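Latent form of PPO4 Tyrosinase (Agaricus bisporus var. bisporus H97, PDB 4OUA) catalyses the o-hydroxylation of monophenols and the oxidation of the resulting o-diphenols to reactive o-quinones at a pair of copper ions, the initial step of melanin synthesis. Local coordinates at residues Thr215-Tyr220 and His477-Ile482; Thr413-Trp418 and Arg522-Pro527; Leu407-Trp412 and Asp487-Gln492. All coordinates share one frame; numbering follows the deposited sequence.

Contact 1 (Thr215-Tyr220 and His477-Ile482); sequences TREKTY and HLDRFI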
loop_
_atom_site.group_PDB
_atom_site.type_symbol
_atom_site.label_atom_id
_atom_site.label_comp_id
_atom_site.label_asym_id
_atom_site.label_seq_id
_atom_site.Cartn_x
_atom_site.Cartn_y
_atom_site.Cartn_z
ATOM N N THR B 215 5.750 5.040 -8.782
ATOM C CA THR B 215 5.538 4.139 -7.658
ATOM C C THR B 215 6.872 3.648 -7.105
ATOM O O THR B 215 6.999 3.361 -5.914
ATOM C CB THR B 215 4.669 2.932 -8.065
ATOM O OG1 THR B 215 3.440 3.397 -8.634
ATOM C CG2 THR B 215 4.363 2.059 -6.861
ATOM N N ARG B 216 7.868 3.567 -7.982
ATOM C CA ARG B 216 9.200 3.125 -7.597
ATOM C C ARG B 216 9.886 4.169 -6.719
ATOM O O ARG B 216 10.460 3.837 -5.683
ATOM C CB ARG B 216 10.043 2.835 -8.840
ATOM C CG ARG B 216 11.325 2.058 -8.573
ATOM C CD ARG B 216 12.014 1.700 -9.882
ATOM N NE ARG B 216 13.069 0.707 -9.706
ATOM C CZ ARG B 216 14.361 0.999 -9.599
ATOM N NH1 ARG B 216 14.762 2.263 -9.652
ATOM N NH2 ARG B 216 15.251 0.030 -9.441
ATOM N N GLU B 217 9.822 5.431 -7.138
ATOM C CA GLU B 217 10.410 6.518 -6.360
ATOM C C GLU B 217 9.701 6.674 -5.022
ATOM O O GLU B 217 10.348 6.783 -3.982
ATOM C CB GLU B 217 10.358 7.840 -7.130
ATOM C CG GLU B 217 11.562 8.095 -8.024
ATOM C CD GLU B 217 11.879 9.575 -8.163
ATOM O OE1 GLU B 217 11.379 10.209 -9.117
ATOM O OE2 GLU B 217 12.630 10.104 -7.314
ATOM N N LYS B 218 8.371 6.685 -5.057
ATOM C CA LYS B 218 7.573 6.824 -3.844
ATOM C C LYS B 218 7.914 5.746 -2.819
ATOM O O LYS B 218 8.018 6.023 -1.625
ATOM C CB LYS B 218 6.079 6.770 -4.169
ATOM C CG LYS B 218 5.524 8.031 -4.815
ATOM C CD LYS B 218 4.001 8.015 -4.804
ATOM C CE LYS B 218 3.419 9.321 -5.309
ATOM N NZ LYS B 218 1.944 9.377 -5.102
ATOM N N THR B 219 8.093 4.519 -3.297
ATOM C CA THR B 219 8.389 3.391 -2.424
ATOM C C THR B 219 9.778 3.508 -1.804
ATOM O O THR B 219 9.968 3.208 -0.625
ATOM C CB THR B 219 8.282 2.058 -3.181
ATOM O OG1 THR B 219 6.931 1.865 -3.613
ATOM C CG2 THR B 219 8.691 0.900 -2.284
ATOM N N TYR B 220 10.746 3.946 -2.602
ATOM C CA TYR B 220 12.113 4.108 -2.121
ATOM C C TYR B 220 12.198 5.167 -1.027
ATOM O O TYR B 220 12.649 4.887 0.084
ATOM C CB TYR B 220 13.048 4.474 -3.276
ATOM C CG TYR B 220 14.485 4.681 -2.856
ATOM C CD1 TYR B 220 15.349 3.602 -2.711
ATOM C CD2 TYR B 220 14.981 5.953 -2.606
ATOM C CE1 TYR B 220 16.663 3.785 -2.328
ATOM C CE2 TYR B 220 16.296 6.147 -2.222
ATOM C CZ TYR B 220 17.131 5.059 -2.086
ATOM O OH TYR B 220 18.439 5.244 -1.703
ATOM N N HIS B 477 7.827 13.044 -6.595
ATOM C CA HIS B 477 9.234 13.386 -6.784
ATOM C C HIS B 477 9.541 13.877 -8.197
ATOM O O HIS B 477 8.853 13.523 -9.153
ATOM C CB HIS B 477 10.107 12.179 -6.445
ATOM C CG HIS B 477 9.829 11.602 -5.094
ATOM N ND1 HIS B 477 10.378 12.115 -3.937
ATOM C CD2 HIS B 477 9.052 10.561 -4.710
ATOM C CE1 HIS B 477 9.955 11.412 -2.902
ATOM N NE2 HIS B 477 9.150 10.463 -3.343
ATOM N N LEU B 478 10.586 14.692 -8.316
ATOM C CA LEU B 478 10.926 15.334 -9.582
ATOM C C LEU B 478 12.382 15.102 -9.974
ATOM O O LEU B 478 12.814 15.518 -11.049
ATOM C CB LEU B 478 10.656 16.836 -9.499
ATOM C CG LEU B 478 9.293 17.270 -8.962
ATOM C CD1 LEU B 478 9.242 18.782 -8.821
ATOM C CD2 LEU B 478 8.178 16.772 -9.865
ATOM N N ASP B 479 13.127 14.437 -9.095
ATOM C CA ASP B 479 14.571 14.272 -9.247
ATOM C C ASP B 479 14.991 13.755 -10.620
ATOM O O ASP B 479 15.774 14.394 -11.321
ATOM C CB ASP B 479 15.103 13.330 -8.167
ATOM C CG ASP B 479 14.653 13.727 -6.776
ATOM O OD1 ASP B 479 13.646 13.165 -6.293
ATOM O OD2 ASP B 479 15.303 14.606 -6.172
ATOM N N ARG B 480 14.467 12.596 -11.002
ATOM C CA ARG B 480 14.863 11.957 -12.251
ATOM C C ARG B 480 14.414 12.747 -13.481
ATOM O O ARG B 480 14.950 12.559 -14.574
ATOM C CB ARG B 480 14.316 10.531 -12.305
ATOM C CG ARG B 480 12.874 10.409 -11.861
ATOM C CD ARG B 480 12.466 8.955 -11.705
ATOM N NE ARG B 480 11.035 8.836 -11.453
ATOM C CZ ARG B 480 10.118 8.753 -12.412
ATOM N NH1 ARG B 480 10.486 8.767 -13.685
ATOM N NH2 ARG B 480 8.834 8.654 -12.096
ATOM N N PHE B 481 13.436 13.630 -13.302
ATOM C CA PHE B 481 12.997 14.503 -14.386
ATOM C C PHE B 481 13.985 15.642 -14.590
ATOM O O PHE B 481 14.378 15.949 -15.716
ATOM C CB PHE B 481 11.604 15.067 -14.105
ATOM C CG PHE B 481 10.493 14.093 -14.361
ATOM C CD1 PHE B 481 9.994 13.913 -15.640
ATOM C CD2 PHE B 481 9.945 13.360 -13.323
ATOM C CE1 PHE B 481 8.972 13.018 -15.879
ATOM C CE2 PHE B 481 8.922 12.464 -13.557
ATOM C CZ PHE B 481 8.435 12.293 -14.836
ATOM N N ILE B 482 14.378 16.268 -13.487
ATOM C CA ILE B 482 15.341 17.359 -13.524
ATOM C C ILE B 482 16.704 16.856 -13.984
ATOM O O ILE B 482 17.407 17.534 -14.733
ATOM C CB ILE B 482 15.471 18.032 -12.146
ATOM C CG1 ILE B 482 14.104 18.538 -11.679
ATOM C CG2 ILE B 482 16.486 19.165 -12.195
ATOM C CD1 ILE B 482 14.119 19.162 -10.304
#

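Contact 2 (Thr413-Trp418 and Arg522-Pro527); sequences TIQASW and RVQGRP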
loop_
_atom_site.group_PDB
_atom_site.type_symbol
_atom_site.label_atom_id
_atom_site.label_comp_id
_atom_site.label_asym_id
_atom_site.label_seq_id
_atom_site.Cartn_x
_atom_site.Cartn_y
_atom_site.Cartn_z
ATOM N N THR B 413 10.610 17.708 -4.492
ATOM C CA THR B 413 9.385 16.924 -4.430
ATOM C C THR B 413 8.162 17.830 -4.482
ATOM O O THR B 413 8.198 18.962 -3.999
ATOM C CB THR B 413 9.320 16.073 -3.152
ATOM O OG1 THR B 413 8.230 15.147 -3.247
ATOM C CG2 THR B 413 9.116 16.960 -1.935
ATOM N N ILE B 414 7.080 17.332 -5.072
ATOM C CA ILE B 414 5.829 18.077 -5.101
ATOM C C ILE B 414 5.054 17.839 -3.812
ATOM O O ILE B 414 4.422 16.797 -3.636
ATOM C CB ILE B 414 4.957 17.689 -6.305
ATOM C CG1 ILE B 414 5.628 18.124 -7.608
ATOM C CG2 ILE B 414 3.581 18.319 -6.188
ATOM C CD1 ILE B 414 4.796 17.856 -8.837
ATOM N N GLN B 415 5.118 18.809 -2.908
ATOM C CA GLN B 415 4.441 18.707 -1.624
ATOM C C GLN B 415 2.984 19.128 -1.769
ATOM O O GLN B 415 2.689 20.215 -2.265
ATOM C CB GLN B 415 5.152 19.566 -0.575
ATOM C CG GLN B 415 5.170 18.971 0.825
ATOM C CD GLN B 415 3.822 19.039 1.517
ATOM O OE1 GLN B 415 2.951 19.821 1.135
ATOM N NE2 GLN B 415 3.645 18.218 2.546
ATOM N N ALA B 416 2.073 18.261 -1.341
ATOM C CA ALA B 416 0.648 18.551 -1.435
ATOM C C ALA B 416 -0.076 18.169 -0.151
ATOM O O ALA B 416 -0.003 17.027 0.299
ATOM C CB ALA B 416 0.037 17.827 -2.625
ATOM N N SER B 417 -0.770 19.135 0.436
ATOM C CA SER B 417 -1.541 18.893 1.646
ATOM C C SER B 417 -2.951 19.436 1.479
ATOM O O SER B 417 -3.180 20.376 0.719
ATOM C CB SER B 417 -0.865 19.531 2.861
ATOM O OG SER B 417 -0.866 20.945 2.763
ATOM N N TRP B 418 -3.895 18.831 2.189
ATOM C CA TRP B 418 -5.292 19.228 2.096
ATOM C C TRP B 418 -6.070 18.664 3.275
ATOM O O TRP B 418 -5.642 17.698 3.907
ATOM C CB TRP B 418 -5.903 18.750 0.777
ATOM C CG TRP B 418 -5.922 17.260 0.652
ATOM C CD1 TRP B 418 -6.982 16.431 0.876
ATOM C CD2 TRP B 418 -4.821 16.414 0.292
ATOM N NE1 TRP B 418 -6.612 15.124 0.669
ATOM C CE2 TRP B 418 -5.291 15.087 0.312
ATOM C CE3 TRP B 418 -3.487 16.652 -0.048
ATOM C CZ2 TRP B 418 -4.472 14.003 0.006
ATOM C CZ3 TRP B 418 -2.677 15.573 -0.353
ATOM C CH2 TRP B 418 -3.172 14.265 -0.324
ATOM N N ARG B 522 2.559 22.678 -3.661
ATOM C CA ARG B 522 3.772 23.470 -3.797
ATOM C C ARG B 522 4.961 22.578 -4.132
ATOM O O ARG B 522 4.943 21.378 -3.862
ATOM C CB ARG B 522 4.047 24.255 -2.512
ATOM C CG ARG B 522 4.452 23.392 -1.325
ATOM C CD ARG B 522 4.597 24.223 -0.060
ATOM N NE ARG B 522 5.349 23.523 0.980
ATOM C CZ ARG B 522 4.801 22.746 1.911
ATOM N NH1 ARG B 522 3.487 22.561 1.937
ATOM N NH2 ARG B 522 5.570 22.151 2.815
ATOM N N VAL B 523 5.992 23.168 -4.726
ATOM C CA VAL B 523 7.223 22.445 -5.015
ATOM C C VAL B 523 8.263 22.724 -3.936
ATOM O O VAL B 523 8.783 23.834 -3.836
ATOM C CB VAL B 523 7.796 22.827 -6.391
ATOM C CG1 VAL B 523 9.195 22.259 -6.559
ATOM C CG2 VAL B 523 6.879 22.338 -7.499
ATOM N N GLN B 524 8.563 21.712 -3.128
ATOM C CA GLN B 524 9.488 21.882 -2.014
ATOM C C GLN B 524 10.849 21.252 -2.292
ATOM O O GLN B 524 10.949 20.051 -2.546
ATOM C CB GLN B 524 8.890 21.289 -0.735
ATOM C CG GLN B 524 9.816 21.347 0.470
ATOM C CD GLN B 524 9.151 20.852 1.739
ATOM O OE1 GLN B 524 7.944 21.016 1.926
ATOM N NE2 GLN B 524 9.935 20.239 2.620
ATOM N N GLY B 525 11.894 22.073 -2.240
ATOM C CA GLY B 525 13.257 21.600 -2.408
ATOM C C GLY B 525 13.969 21.467 -1.075
ATOM O O GLY B 525 13.721 22.243 -0.152
ATOM N N ARG B 526 14.858 20.484 -0.972
ATOM C CA ARG B 526 15.535 20.194 0.289
ATOM C C ARG B 526 17.044 20.047 0.128
ATOM O O ARG B 526 17.513 19.263 -0.697
ATOM C CB ARG B 526 14.964 18.921 0.914
ATOM C CG ARG B 526 13.590 19.095 1.537
ATOM C CD ARG B 526 13.075 17.780 2.090
ATOM N NE ARG B 526 14.051 17.128 2.958
ATOM C CZ ARG B 526 14.097 17.275 4.279
ATOM N NH1 ARG B 526 13.219 18.057 4.894
ATOM N NH2 ARG B 526 15.022 16.639 4.987
ATOM N N PRO B 527 17.810 20.805 0.929
ATOM C CA PRO B 527 19.276 20.753 0.933
ATOM C C PRO B 527 19.803 19.456 1.535
ATOM O O PRO B 527 19.759 19.283 2.752
ATOM C CB PRO B 527 19.671 21.952 1.808
ATOM C CG PRO B 527 18.438 22.797 1.913
ATOM C CD PRO B 527 17.297 21.839 1.839
#

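Contact 3 (Leu407-Trp412 and Asp487-Gln492); sequences LKMFDW and DTFDPQ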
loop_
_atom_site.group_PDB
_atom_site.type_symbol
_atom_site.label_atom_id
_atom_site.label_comp_id
_atom_site.label_asym_id
_atom_site.label_seq_id
_atom_site.Cartn_x
_atom_site.Cartn_y
_atom_site.Cartn_z
ATOM N N LEU B 407 29.242 15.497 -1.175
ATOM C CA LEU B 407 28.363 15.825 -2.289
ATOM C C LEU B 407 27.166 16.631 -1.804
ATOM O O LEU B 407 26.732 16.488 -0.661
ATOM C CB LEU B 407 27.902 14.549 -2.995
ATOM C CG LEU B 407 29.026 13.593 -3.397
ATOM C CD1 LEU B 407 28.461 12.310 -3.992
ATOM C CD2 LEU B 407 29.982 14.270 -4.370
ATOM N N LYS B 408 26.638 17.484 -2.672
ATOM C CA LYS B 408 25.512 18.330 -2.306
ATOM C C LYS B 408 24.506 18.442 -3.444
ATOM O O LYS B 408 24.885 18.577 -4.608
ATOM C CB LYS B 408 26.001 19.722 -1.897
ATOM N N MET B 409 23.224 18.374 -3.100
ATOM C CA MET B 409 22.155 18.559 -4.073
ATOM C C MET B 409 20.830 18.813 -3.365
ATOM O O MET B 409 20.639 18.402 -2.220
ATOM C CB MET B 409 22.025 17.340 -4.989
ATOM C CG MET B 409 21.131 16.246 -4.427
ATOM S SD MET B 409 20.350 15.237 -5.704
ATOM C CE MET B 409 19.235 14.251 -4.711
ATOM N N PHE B 410 19.921 19.497 -4.051
ATOM C CA PHE B 410 18.584 19.736 -3.523
ATOM C C PHE B 410 17.632 18.628 -3.957
ATOM O O PHE B 410 17.555 18.294 -5.139
ATOM C CB PHE B 410 18.054 21.095 -3.983
ATOM C CG PHE B 410 18.510 22.247 -3.132
ATOM C CD1 PHE B 410 17.675 22.783 -2.164
ATOM C CD2 PHE B 410 19.771 22.797 -3.298
ATOM C CE1 PHE B 410 18.088 23.844 -1.379
ATOM C CE2 PHE B 410 20.190 23.858 -2.515
ATOM C CZ PHE B 410 19.346 24.382 -1.554
ATOM N N ASP B 411 16.915 18.058 -2.994
ATOM C CA ASP B 411 15.941 17.011 -3.281
ATOM C C ASP B 411 14.563 17.617 -3.526
ATOM O O ASP B 411 13.914 18.104 -2.600
ATOM C CB ASP B 411 15.886 16.002 -2.132
ATOM C CG ASP B 411 14.994 14.818 -2.439
ATOM O OD1 ASP B 411 14.923 14.410 -3.618
ATOM O OD2 ASP B 411 14.363 14.291 -1.499
ATOM N N TRP B 412 14.119 17.583 -4.778
ATOM C CA TRP B 412 12.871 18.235 -5.162
ATOM C C TRP B 412 11.684 17.281 -5.145
ATOM O O TRP B 412 11.737 16.191 -5.714
ATOM C CB TRP B 412 13.009 18.864 -6.550
ATOM C CG TRP B 412 14.124 19.857 -6.637
ATOM C CD1 TRP B 412 15.384 19.638 -7.115
ATOM C CD2 TRP B 412 14.085 21.228 -6.224
ATOM N NE1 TRP B 412 16.128 20.788 -7.031
ATOM C CE2 TRP B 412 15.354 21.778 -6.487
ATOM C CE3 TRP B 412 13.098 22.043 -5.661
ATOM C CZ2 TRP B 412 15.664 23.107 -6.202
ATOM C CZ3 TRP B 412 13.406 23.360 -5.381
ATOM C CH2 TRP B 412 14.679 23.880 -5.652
ATOM N N ASP B 487 20.809 20.296 -15.773
ATOM C CA ASP B 487 22.232 20.030 -15.615
ATOM C C ASP B 487 22.624 20.154 -14.145
ATOM O O ASP B 487 23.625 19.587 -13.703
ATOM C CB ASP B 487 23.050 20.992 -16.476
ATOM C CG ASP B 487 24.464 20.505 -16.713
ATOM O OD1 ASP B 487 24.661 19.274 -16.799
ATOM O OD2 ASP B 487 25.377 21.352 -16.817
ATOM N N THR B 488 21.817 20.902 -13.397
ATOM C CA THR B 488 22.038 21.109 -11.972
ATOM C C THR B 488 20.719 21.029 -11.209
ATOM O O THR B 488 19.645 21.063 -11.809
ATOM C CB THR B 488 22.699 22.471 -11.691
ATOM O OG1 THR B 488 22.933 22.610 -10.285
ATOM C CG2 THR B 488 21.801 23.604 -12.165
ATOM N N PHE B 489 20.805 20.931 -9.887
ATOM C CA PHE B 489 19.613 20.839 -9.050
ATOM C C PHE B 489 19.365 22.129 -8.266
ATOM O O PHE B 489 18.744 22.104 -7.204
ATOM C CB PHE B 489 19.727 19.657 -8.083
ATOM C CG PHE B 489 19.847 18.318 -8.763
ATOM C CD1 PHE B 489 21.091 17.769 -9.030
ATOM C CD2 PHE B 489 18.715 17.606 -9.127
ATOM C CE1 PHE B 489 21.204 16.538 -9.651
ATOM C CE2 PHE B 489 18.823 16.376 -9.749
ATOM C CZ PHE B 489 20.069 15.842 -10.011
ATOM N N ASP B 490 19.845 23.251 -8.794
ATOM C CA ASP B 490 19.708 24.538 -8.115
ATOM C C ASP B 490 18.320 25.150 -8.298
ATOM O O ASP B 490 17.729 25.059 -9.374
ATOM C CB ASP B 490 20.778 25.513 -8.607
ATOM C CG ASP B 490 22.169 25.132 -8.138
ATOM O OD1 ASP B 490 22.614 25.664 -7.098
ATOM O OD2 ASP B 490 22.815 24.296 -8.804
ATOM N N PRO B 491 17.804 25.786 -7.235
ATOM C CA PRO B 491 16.458 26.364 -7.135
ATOM C C PRO B 491 16.070 27.273 -8.303
ATOM O O PRO B 491 14.971 27.126 -8.839
ATOM C CB PRO B 491 16.526 27.164 -5.832
ATOM C CG PRO B 491 17.519 26.434 -5.012
ATOM C CD PRO B 491 18.562 25.953 -5.983
ATOM N N GLN B 492 16.944 28.201 -8.684
ATOM C CA GLN B 492 16.633 29.106 -9.785
ATOM C C GLN B 492 16.503 28.344 -11.099
ATOM O O GLN B 492 15.664 28.673 -11.936
ATOM C CB GLN B 492 17.699 30.198 -9.919
ATOM C CG GLN B 492 17.494 31.095 -11.135
ATOM C CD GLN B 492 18.506 32.220 -11.223
ATOM O OE1 GLN B 492 18.754 32.930 -10.248
ATOM N NE2 GLN B 492 19.099 32.389 -12.399
#

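Contact 1 (Thr215-Tyr220 and His477-Ile482)
A helix of the tyrosinase central domain, 212-224, meets the start of helix 479-485 of the C-terminal domain here, and Glu217 joins the two through a salt bridge to Arg480. Its OE1 lies 2.7 Å from Arg480 NE. The N-H points poorly at the oxygen, at 121°, so the hydrogen bond is weak and charge attraction probably matters more. Glu217 OE1 comes to the edge of the guanidinium, near its plane, but the carboxylate itself is turned 74° against that plane. The arginine chain runs extended from CG to NE. Its CG stands between backbone N and carbonyl carbon (chi1 44°), and this carries the chain past the carboxylate, with Arg480 CD beside Glu217 OE1. CE2 of Phe481, next in the chain, lies over one face of the guanidinium, toward its rim.

The other carboxylate oxygen faces His477 and Asp479. Glu217 OE2 sits 3.4 Å from His477 CB. It is equally far from Asp479 OD1, where two acceptors of like charge meet without a bond. The His477 ring reaches the helix obliquely, with CD2 3.9 Å from Glu217 CB. The end of Lys218 leads away from the interface; its NZ bonds to Ser449 O and forms a salt bridge with Asp252, in the helix that carries copper ligands His250 and His254.

The contact is buried, so charge is costly here. Arg480 offsets that of Glu217, while Asp479, which has a weak, long ion pair with Lys397, may raise the proton affinity of the glutamate.

Contact 2 (Thr413-Trp418 and Arg522-Pro527)
Thr413 and Gln524 form a hydrogen-bonded pair of antiparallel strands, and the backbone is most closely knit from here to Gln415 and Arg522. Thr413 N gives a bond of 3.1 Å to Gln524 O. In return Gln524 N reaches Thr413 O at 2.9 Å. Gln415 and Arg522 are the next hydrogen-bonded pair. Arg522 N bonds to Gln415 O at 2.8 Å, while the return bond from Gln415 N to Arg522 O is weak, bent to 127°. Between them Ile414 and Val523 make the non-hydrogen-bonded pair.

The sheet face of Gln415, Arg522 and Gln524 carries the closer side-chain packing. The Gln415 and Arg522 side chains run side by side, and the amide stacks on the guanidinium, planes 27° apart, with Gln415 CG over one guanidinium face. Gln415 OE1 is near Arg522 NH1, but the angle is too poor for a hydrogen bond. The Gln415 chain bends at chi2 (-73°), which turns its amide alongside the arginine. Arg522 NH2 makes a weak bond to Gln524 OE1 at 2.8 Å, and NE bonds to Asn547 OD1. Arg522 is the partly exposed member of this group. The opposite face is looser: Ile414 CG1 and Val523 CG2 are 4.4 Å apart, and Leu478 and Leu552 add to their packing. Beyond Gln415 the strand pairing runs on past the end of segment 522-527, through Ser417 with Arg520.

Both strands are inner members of a four-stranded antiparallel sheet in the C-terminal part of the chain. Strand 471-477 flanks 407-419, and strand 538-548 flanks 520-530.

Contact 3 (Leu407-Trp412 and Asp487-Gln492)
Trp412 NE1 donates a hydrogen bond of 2.9 Å to Phe489 O, fixing the loop before helix 491-500 against strand 407-419. This strand belongs to the four-stranded antiparallel sheet of the C-terminal part of the chain. The oxygen lies almost in the plane of the indole, yet the nitrogen stands above the carbonyl plane, 42° out of it. Phe410 CB also approaches Phe489 O, at 3.4 Å, so two side chains of the strand meet the same carbonyl.

The loop meets the indole along the side from NE1 to CH2, where Phe489 O and Pro491 lie. CG of Trp412 lies anti to the carbonyl carbon (chi1 -58°), which sends the ring toward the loop. Its six-membered part reaches Pro491, with CH2 3.8 Å from Pro491 CB. The two side chains cross at about a right angle. Apart from these, Phe410 CB lies over one face of the indole, offset toward the rim. The Phe410 ring in turn takes Pro491 CD over one of its faces, at 4.3 Å from Phe410 CD2. Phe489 brings its ring edge to Trp412 CD1. Pro491 opens the helix, right after Asp490 at the N-cap position.

Around these groups, Ile482 of helix 479-485 touches both Trp412 and Phe489. Val546 of strand 538-548 packs against Phe410 and Trp412. Met409 points to the same loop, and Leu393 and Phe396 of helix 388-397 touch its side chain. The chain of Met409 is extended beyond CG and lays its sulfur over Phe489 in a Met-aromatic contact. SD stands 4.1 Å from the centroid of the Phe489 ring, only 6° off the ring normal.

Overall arrangement
From the N terminus, the chain first passes through helix 212-224, whose partner 477-482 comes 257 residues later. Contact 1 closes this longest loop and ties the central domain to the C-terminal domain. Strand 407-419 then supplies segments to contact 3 and contact 2 in turn. Contact 3 closes at 487-492, soon after contact 1, and contact 2 closes last, at 522-527. The three loops cross pairwise, and none encloses another. Leu478 joins them: its side chain packs on Ile414 and Val523, and its N probably bonds to Trp412 O. Arg526 O and Asp411 N probably link contacts 2 and 3 across the sheet.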